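Local coordinates for protein FI20010p1 (Drosophila melanogaster, PDB 7CFB) that probably acts in piRNA amplification and gene silencing, through an extended Tudor domain of a family whose members often bind methylarginine in Piwi proteins, at residues Ala55-Thr60 against Cys171-Tyr176; Arg111-Ser116 against Asp124-Asp129; Leu161-Ile166 against Val190-Ile195. One frame throughout, in Å; residues are numbered along the deposited sequence.

Contact 1. Residues Ala55-Thr60 against Cys171-Tyr176; sequences ASVDVT and CFVNTY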
# COMPACT_ATOMS: atom_id res chain seq x y z
N ALA A 55 5.64 3.45 5.86
CA ALA A 55 4.33 2.97 5.40
C ALA A 55 3.77 1.88 6.32
O ALA A 55 2.66 2.00 6.71
CB ALA A 55 4.46 2.48 4.00
N SER A 56 4.57 0.91 6.66
CA SER A 56 4.12 -0.19 7.52
C SER A 56 5.33 -0.90 8.10
O SER A 56 6.40 -0.82 7.53
CB SER A 56 3.24 -1.15 6.78
OG SER A 56 3.90 -1.70 5.67
N VAL A 57 5.15 -1.54 9.22
CA VAL A 57 6.26 -2.33 9.79
C VAL A 57 5.65 -3.71 9.97
O VAL A 57 4.68 -3.81 10.67
CB VAL A 57 6.76 -1.69 11.09
CG1 VAL A 57 7.44 -2.68 12.01
CG2 VAL A 57 7.68 -0.53 10.80
N ASP A 58 6.12 -4.69 9.24
CA ASP A 58 5.49 -6.01 9.37
C ASP A 58 6.36 -6.81 10.32
O ASP A 58 7.23 -7.52 9.84
CB ASP A 58 5.35 -6.67 8.00
CG ASP A 58 4.71 -8.03 8.06
OD1 ASP A 58 4.39 -8.46 9.15
OD2 ASP A 58 4.53 -8.63 7.00
N VAL A 59 5.97 -6.88 11.59
CA VAL A 59 6.79 -7.55 12.64
C VAL A 59 6.63 -9.08 12.60
O VAL A 59 7.23 -9.70 13.44
CB VAL A 59 6.62 -6.95 14.05
CG1 VAL A 59 7.87 -7.15 14.87
CG2 VAL A 59 6.32 -5.47 14.01
N THR A 60 5.82 -9.56 11.67
CA THR A 60 5.63 -10.99 11.45
C THR A 60 6.49 -11.41 10.27
O THR A 60 6.68 -12.57 10.08
CB THR A 60 4.16 -11.29 11.17
OG1 THR A 60 3.93 -11.14 9.78
CG2 THR A 60 3.26 -10.35 11.93
N CYS A 171 5.52 1.92 16.11
CA CYS A 171 4.71 3.06 16.64
C CYS A 171 4.84 4.28 15.73
O CYS A 171 3.94 5.14 15.76
CB CYS A 171 5.15 3.42 18.06
SG CYS A 171 5.92 2.04 18.95
N PHE A 172 5.93 4.35 14.96
CA PHE A 172 6.22 5.48 14.03
C PHE A 172 5.62 5.26 12.64
O PHE A 172 5.96 6.00 11.74
CB PHE A 172 7.71 5.79 14.02
CG PHE A 172 8.12 6.47 15.28
CD1 PHE A 172 7.51 7.65 15.67
CD2 PHE A 172 9.02 5.88 16.14
CE1 PHE A 172 7.85 8.27 16.85
CE2 PHE A 172 9.35 6.50 17.33
CZ PHE A 172 8.77 7.69 17.68
N VAL A 173 4.76 4.27 12.47
CA VAL A 173 4.08 4.04 11.16
C VAL A 173 3.19 5.25 10.86
O VAL A 173 2.60 5.80 11.78
CB VAL A 173 3.33 2.70 11.13
CG1 VAL A 173 2.40 2.54 9.94
CG2 VAL A 173 4.27 1.53 11.14
N ASN A 174 3.13 5.66 9.60
CA ASN A 174 2.36 6.82 9.10
C ASN A 174 2.97 8.12 9.62
O ASN A 174 2.25 9.03 9.82
CB ASN A 174 0.85 6.70 9.28
CG ASN A 174 0.23 5.61 8.43
OD1 ASN A 174 0.45 5.57 7.24
ND2 ASN A 174 -0.53 4.74 9.05
N THR A 175 4.27 8.13 9.85
CA THR A 175 5.00 9.37 10.20
C THR A 175 6.20 9.50 9.25
O THR A 175 6.60 8.50 8.69
CB THR A 175 5.45 9.43 11.65
OG1 THR A 175 6.48 8.48 11.85
CG2 THR A 175 4.34 9.20 12.64
N TYR A 176 6.68 10.72 9.06
CA TYR A 176 7.89 10.94 8.24
C TYR A 176 9.13 10.60 9.06
O TYR A 176 9.22 11.02 10.19
CB TYR A 176 7.96 12.36 7.70
CG TYR A 176 7.01 12.65 6.57
CD1 TYR A 176 7.37 12.44 5.26
CD2 TYR A 176 5.75 13.15 6.82
CE1 TYR A 176 6.50 12.69 4.23
CE2 TYR A 176 4.87 13.42 5.80
CZ TYR A 176 5.25 13.20 4.50
OH TYR A 176 4.38 13.47 3.51
O HOH W 1 0.94 3.62 5.36
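Val-173 turns both its methyl groups to the end of strand 49-57, and its side chain carries most of this contact. Its CG1, anti to the backbone N (chi1 168°), lies 3.3 Å from the carbonyl oxygen Ala-55 O. The other methyl, CG2, reaches the next residues of the strand, 3.7 Å from Val-57 N and 4.0 Å from Val-57 CG2. It also lies 4.0 Å from Ser-56 CA. The two valine side chains cross obliquely. No direct hydrogen bond joins the segments; water 1 bridges them instead, donating to Ala-55 O and, at 2.8 Å, to Asn-174 OD1. The other end of that amide, ND2, is bonded to Asp-225 of helix 215-228. Val-173 owes its position to a type II beta turn from Phe-172 to Thr-175, closed by a weak backbone bond from Thr-175 N to Phe-172 O. The strand residues that the turn meets, Ala-55 and Ser-56, form a classic beta bulge against Tyr-65 of strand 64-67, so the loop before strand 176-184 packs where strand 49-57 departs from regular pairing. Backbone bonds of Asn-174 and Thr-175 with Leu-54 tie the loop to the same strand. An alanine in place of Val-173 lacks the methyl that Val-57 CG2 packs against and would probably open a gap beside Ala-55 O. Ser-56 OG bonds to Phe-130 O.

Contact 2. Residues Arg111-Ser116 against Asp124-Asp129; sequences RITINS and DAYLID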
# COMPACT_ATOMS: atom_id res chain seq x y z
N ARG A 111 -5.24 2.01 -3.37
CA ARG A 111 -4.90 1.18 -4.55
C ARG A 111 -4.66 -0.25 -4.09
O ARG A 111 -4.07 -0.42 -3.06
CB ARG A 111 -3.77 1.78 -5.38
CG ARG A 111 -4.03 3.20 -5.86
CD ARG A 111 -3.16 3.58 -7.02
NE ARG A 111 -1.78 3.61 -6.60
CZ ARG A 111 -0.75 3.55 -7.40
NH1 ARG A 111 -0.90 3.46 -8.69
NH2 ARG A 111 0.45 3.57 -6.89
N ILE A 112 -5.11 -1.20 -4.87
CA ILE A 112 -5.07 -2.62 -4.50
C ILE A 112 -4.88 -3.47 -5.75
O ILE A 112 -5.25 -3.02 -6.81
CB ILE A 112 -6.40 -2.97 -3.80
CG1 ILE A 112 -6.43 -4.35 -3.16
CG2 ILE A 112 -7.59 -2.71 -4.71
CD1 ILE A 112 -7.72 -4.75 -2.54
N THR A 113 -4.31 -4.64 -5.58
CA THR A 113 -4.23 -5.64 -6.65
C THR A 113 -4.57 -7.01 -6.04
O THR A 113 -4.23 -7.22 -4.91
CB THR A 113 -2.87 -5.60 -7.34
OG1 THR A 113 -3.04 -6.53 -8.39
CG2 THR A 113 -1.73 -6.00 -6.43
N ILE A 114 -5.27 -7.85 -6.78
CA ILE A 114 -5.55 -9.23 -6.32
C ILE A 114 -4.41 -10.11 -6.82
O ILE A 114 -4.17 -10.14 -7.98
CB ILE A 114 -6.91 -9.74 -6.82
CG1 ILE A 114 -8.05 -8.81 -6.42
CG2 ILE A 114 -7.15 -11.14 -6.30
CD1 ILE A 114 -8.41 -8.93 -5.00
N ASN A 115 -3.72 -10.78 -5.92
CA ASN A 115 -2.58 -11.62 -6.34
C ASN A 115 -2.98 -13.09 -6.49
O ASN A 115 -2.40 -13.73 -7.30
CB ASN A 115 -1.32 -11.33 -5.52
CG ASN A 115 -1.48 -11.55 -4.04
OD1 ASN A 115 -1.85 -10.67 -3.30
ND2 ASN A 115 -1.19 -12.75 -3.60
N SER A 116 -3.96 -13.57 -5.74
CA SER A 116 -4.34 -15.00 -5.83
C SER A 116 -5.74 -15.25 -5.28
O SER A 116 -6.23 -14.44 -4.55
CB SER A 116 -3.34 -15.89 -5.13
OG SER A 116 -3.45 -15.79 -3.74
N ASP A 124 -6.33 -13.29 -1.91
CA ASP A 124 -5.19 -12.60 -1.31
C ASP A 124 -4.94 -11.33 -2.10
O ASP A 124 -4.85 -11.37 -3.34
CB ASP A 124 -3.95 -13.50 -1.31
CG ASP A 124 -2.86 -12.98 -0.39
OD1 ASP A 124 -3.19 -12.31 0.61
OD2 ASP A 124 -1.67 -13.24 -0.68
N ALA A 125 -4.85 -10.22 -1.40
CA ALA A 125 -4.72 -8.91 -2.06
C ALA A 125 -3.57 -8.12 -1.46
O ALA A 125 -3.24 -8.32 -0.32
CB ALA A 125 -6.01 -8.17 -1.93
N TYR A 126 -3.02 -7.22 -2.25
CA TYR A 126 -1.90 -6.37 -1.81
C TYR A 126 -2.25 -4.89 -1.93
O TYR A 126 -2.64 -4.45 -2.95
CB TYR A 126 -0.66 -6.73 -2.61
CG TYR A 126 0.59 -5.97 -2.26
CD1 TYR A 126 1.03 -5.90 -0.97
CD2 TYR A 126 1.33 -5.33 -3.23
CE1 TYR A 126 2.18 -5.23 -0.63
CE2 TYR A 126 2.47 -4.63 -2.91
CZ TYR A 126 2.90 -4.58 -1.60
OH TYR A 126 4.02 -3.92 -1.24
N LEU A 127 -2.05 -4.16 -0.85
CA LEU A 127 -2.26 -2.70 -0.85
C LEU A 127 -0.92 -2.10 -1.26
O LEU A 127 -0.08 -1.92 -0.43
CB LEU A 127 -2.72 -2.28 0.55
CG LEU A 127 -3.97 -2.97 1.07
CD1 LEU A 127 -4.55 -2.24 2.23
CD2 LEU A 127 -5.01 -3.08 -0.01
N ILE A 128 -0.81 -1.78 -2.53
CA ILE A 128 0.46 -1.37 -3.18
C ILE A 128 1.05 -0.11 -2.54
O ILE A 128 2.24 0.00 -2.55
CB ILE A 128 0.34 -1.30 -4.72
CG1 ILE A 128 -0.48 -0.10 -5.20
CG2 ILE A 128 -0.17 -2.60 -5.28
CD1 ILE A 128 -0.53 0.06 -6.68
N ASP A 129 0.23 0.82 -2.11
CA ASP A 129 0.74 2.08 -1.51
C ASP A 129 1.08 1.93 -0.03
O ASP A 129 1.82 2.76 0.43
CB ASP A 129 -0.17 3.25 -1.86
CG ASP A 129 -0.33 3.44 -3.35
OD1 ASP A 129 0.62 3.21 -4.04
OD2 ASP A 129 -1.39 3.73 -3.78
O HOH W 2 -2.48 0.75 -1.18
O HOH W 3 -3.54 4.25 -2.22
O HOH W 4 -1.06 -15.49 -2.36
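Arg-111 and Asp-129 meet side-on at one end of the hairpin formed by strands 108-117 and 123-127, within the Krimper first tudor domain. Arg-111 NE donates to Asp-129 OD2 at 2.8 Å, nearly straight at 175°, and Arg-111 NH2 donates to Asp-129 OD1 at 2.9 Å. Both oxygens use their syn lone pairs, and the guanidinium and carboxylate planes are only 17° apart. A bend at chi3 swings NE out of line with the extended part of the arginine chain. Ile-128 CD1 covers one guanidinium face, sitting over its centre 3.5 Å above the plane, while Ile-128 CG2 packs on Thr-113 CG2. Water 3 links Arg-111 N to Asp-129 OD2, and water 2 joins the two backbones.

At the other end, Asp-124 faces a classic beta bulge formed by Asn-115 and Ser-116. Its carbonyl oxygen accepts from Asn-115 N at 2.9 Å and weakly from Ser-116 N. Asn-115 ND2 donates to Asp-124 OD2 at 3.0 Å, coming from above the carboxylate plane, the two flat groups standing 78° apart. The same oxygen forms a salt bridge with Arg-30, and water 4 connects it to Ser-116 OG. Between the ends, Thr-113 and Tyr-126 form a hydrogen-bonded antiparallel pair, and Ile-112 CG1 packs 3.7 Å from Leu-127 CD2.

Leu-152 O accepts from Arg-111 NH1 and Pro-153 O from Arg-111 NH2, and Asp-129 OD1 also accepts from Gln-155 N. With charge matched to charge and these further N-H groups bonded to backbone carbonyls, the buried Arg-111 side chain is probably fixed in rotation and ties the hairpin to residues 152-155.

Contact 3. Residues Leu161-Ile166 against Val190-Ile195; sequences LINCDI and VAEPVI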
# COMPACT_ATOMS: atom_id res chain seq x y z
N LEU A 161 15.18 -2.72 7.66
CA LEU A 161 15.69 -1.67 8.57
C LEU A 161 16.71 -2.31 9.50
O LEU A 161 16.38 -3.30 10.09
CB LEU A 161 14.54 -1.04 9.35
CG LEU A 161 13.65 -0.06 8.60
CD1 LEU A 161 12.46 0.33 9.43
CD2 LEU A 161 14.38 1.16 8.13
N ILE A 162 17.88 -1.71 9.65
CA ILE A 162 18.96 -2.28 10.48
C ILE A 162 19.36 -1.29 11.56
O ILE A 162 18.99 -0.15 11.46
CB ILE A 162 20.16 -2.67 9.60
CG1 ILE A 162 20.83 -1.44 9.01
CG2 ILE A 162 19.74 -3.65 8.53
CD1 ILE A 162 21.93 -1.77 8.08
N ASN A 163 20.03 -1.79 12.59
CA ASN A 163 20.53 -0.99 13.73
C ASN A 163 19.37 -0.25 14.39
O ASN A 163 19.50 0.92 14.63
CB ASN A 163 21.67 -0.07 13.32
CG ASN A 163 22.74 -0.73 12.47
OD1 ASN A 163 23.26 -0.12 11.56
ND2 ASN A 163 23.09 -1.96 12.77
N CYS A 164 18.25 -0.92 14.59
CA CYS A 164 17.12 -0.23 15.25
C CYS A 164 16.18 -1.26 15.89
O CYS A 164 16.28 -2.42 15.56
CB CYS A 164 16.32 0.61 14.27
SG CYS A 164 15.60 -0.35 12.92
N ASP A 165 15.29 -0.77 16.73
CA ASP A 165 14.28 -1.62 17.39
C ASP A 165 13.05 -1.59 16.49
O ASP A 165 12.31 -0.62 16.52
CB ASP A 165 14.02 -1.10 18.80
CG ASP A 165 13.07 -1.91 19.64
OD1 ASP A 165 12.89 -3.07 19.36
OD2 ASP A 165 12.52 -1.34 20.56
N ILE A 166 12.84 -2.67 15.76
CA ILE A 166 11.71 -2.79 14.81
C ILE A 166 10.41 -2.65 15.58
O ILE A 166 9.54 -1.97 15.09
CB ILE A 166 11.79 -4.15 14.12
CG1 ILE A 166 13.15 -4.33 13.45
CG2 ILE A 166 10.65 -4.33 13.16
CD1 ILE A 166 14.27 -4.59 14.45
N VAL A 190 18.14 -1.57 1.92
CA VAL A 190 18.72 -1.80 3.25
C VAL A 190 18.95 -0.39 3.76
O VAL A 190 19.73 0.30 3.18
CB VAL A 190 19.99 -2.64 3.20
CG1 VAL A 190 20.68 -2.65 4.54
CG2 VAL A 190 19.72 -4.05 2.73
N ALA A 191 18.21 0.00 4.78
CA ALA A 191 18.30 1.37 5.31
C ALA A 191 18.31 1.37 6.84
O ALA A 191 17.76 0.50 7.43
CB ALA A 191 17.16 2.19 4.79
N GLU A 192 18.92 2.38 7.41
CA GLU A 192 19.02 2.54 8.87
C GLU A 192 18.30 3.84 9.22
O GLU A 192 18.61 4.83 8.66
CB GLU A 192 20.50 2.56 9.22
CG GLU A 192 20.82 3.27 10.50
CD GLU A 192 22.26 3.08 10.94
OE1 GLU A 192 23.04 2.62 10.16
OE2 GLU A 192 22.55 3.42 12.05
N PRO A 193 17.29 3.85 10.11
CA PRO A 193 16.64 5.09 10.41
C PRO A 193 17.55 6.00 11.23
O PRO A 193 18.33 5.52 11.97
CB PRO A 193 15.43 4.66 11.23
CG PRO A 193 15.82 3.36 11.81
CD PRO A 193 16.72 2.72 10.79
N VAL A 194 17.41 7.29 11.02
CA VAL A 194 18.17 8.26 11.84
C VAL A 194 17.17 8.73 12.89
O VAL A 194 16.03 9.01 12.56
CB VAL A 194 18.83 9.37 11.02
CG1 VAL A 194 19.67 8.78 9.92
CG2 VAL A 194 17.83 10.33 10.43
N ILE A 195 17.61 8.65 14.14
CA ILE A 195 16.78 8.89 15.36
C ILE A 195 16.33 10.35 15.43
O ILE A 195 15.11 10.56 15.37
CB ILE A 195 17.58 8.44 16.59
CG1 ILE A 195 18.88 9.23 16.73
CG2 ILE A 195 17.87 6.95 16.53
CD1 ILE A 195 19.62 9.01 18.03
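Leu-161 and Ala-191 form a parallel bridge between strands 157-161 and 189-194, neighbours in a mixed five-stranded sheet consistent with the OB-fold, SN-like part of an extended Tudor domain. The backbone supplies the one direct hydrogen bond established across the segments: Ile-162 N donates to Ala-191 O at 3.1 Å, with an N-H...O angle of 151°. Leu-161 CA approaches that same oxygen to 3.2 Å in a CA-H...O contact, so one carbonyl receives both. Past this point residues 162-165 leave the sheet, and Asp-165 takes the N-cap position of helix 166-169.

Glu-192 meets the departing loop through its carbons and its carboxylate. Its CB lies 3.8 Å from Ile-162 O, and Asn-163 CB sits beside the carboxylate at the exposed margin.

Apolar contacts flank the bridge. Ile-162 has CG1 between its backbone N and carbonyl carbon (chi1 67°), and CD1 continues to Val-190 CG1, 3.9 Å away. This isoleucine side chain crosses that of Glu-192 at about a right angle, its CG1 meeting the CB of the glutamate. On the side of Leu-161 the pyrrolidine ring of Pro-193 is the meeting point, its CD atom touching Leu-161 CD2 at 3.9 Å. Met-169 of helix 166-169 packs on both Pro-193 and Cys-164, bringing the helix against this corner. Cys-164 itself reaches over to the proline ring, with CB 3.7 Å and SG 3.9 Å from Pro-193 CG.

Contact 2 is the largest and most central of the three, a buried antiparallel hairpin in the six-stranded sheet, where paired charges and backbone bonds work alongside apolar packing. Contacts 1 and 3 belong to the other, five-stranded sheet, and their centres lie about 12 Å apart. Contact 1 is buried but small, apolar and water-bridged, whereas contact 3 is only partly buried and combines one backbone hydrogen bond with aliphatic packing. These two touch directly, Val-57 CG1 lying 3.8 Å from Ile-166 CG2, and their segments alternate along the chain. Contact 2 is nested within the loop closed by contact 1 and, at about 14 Å between nearest atoms, remains separate from contact 3.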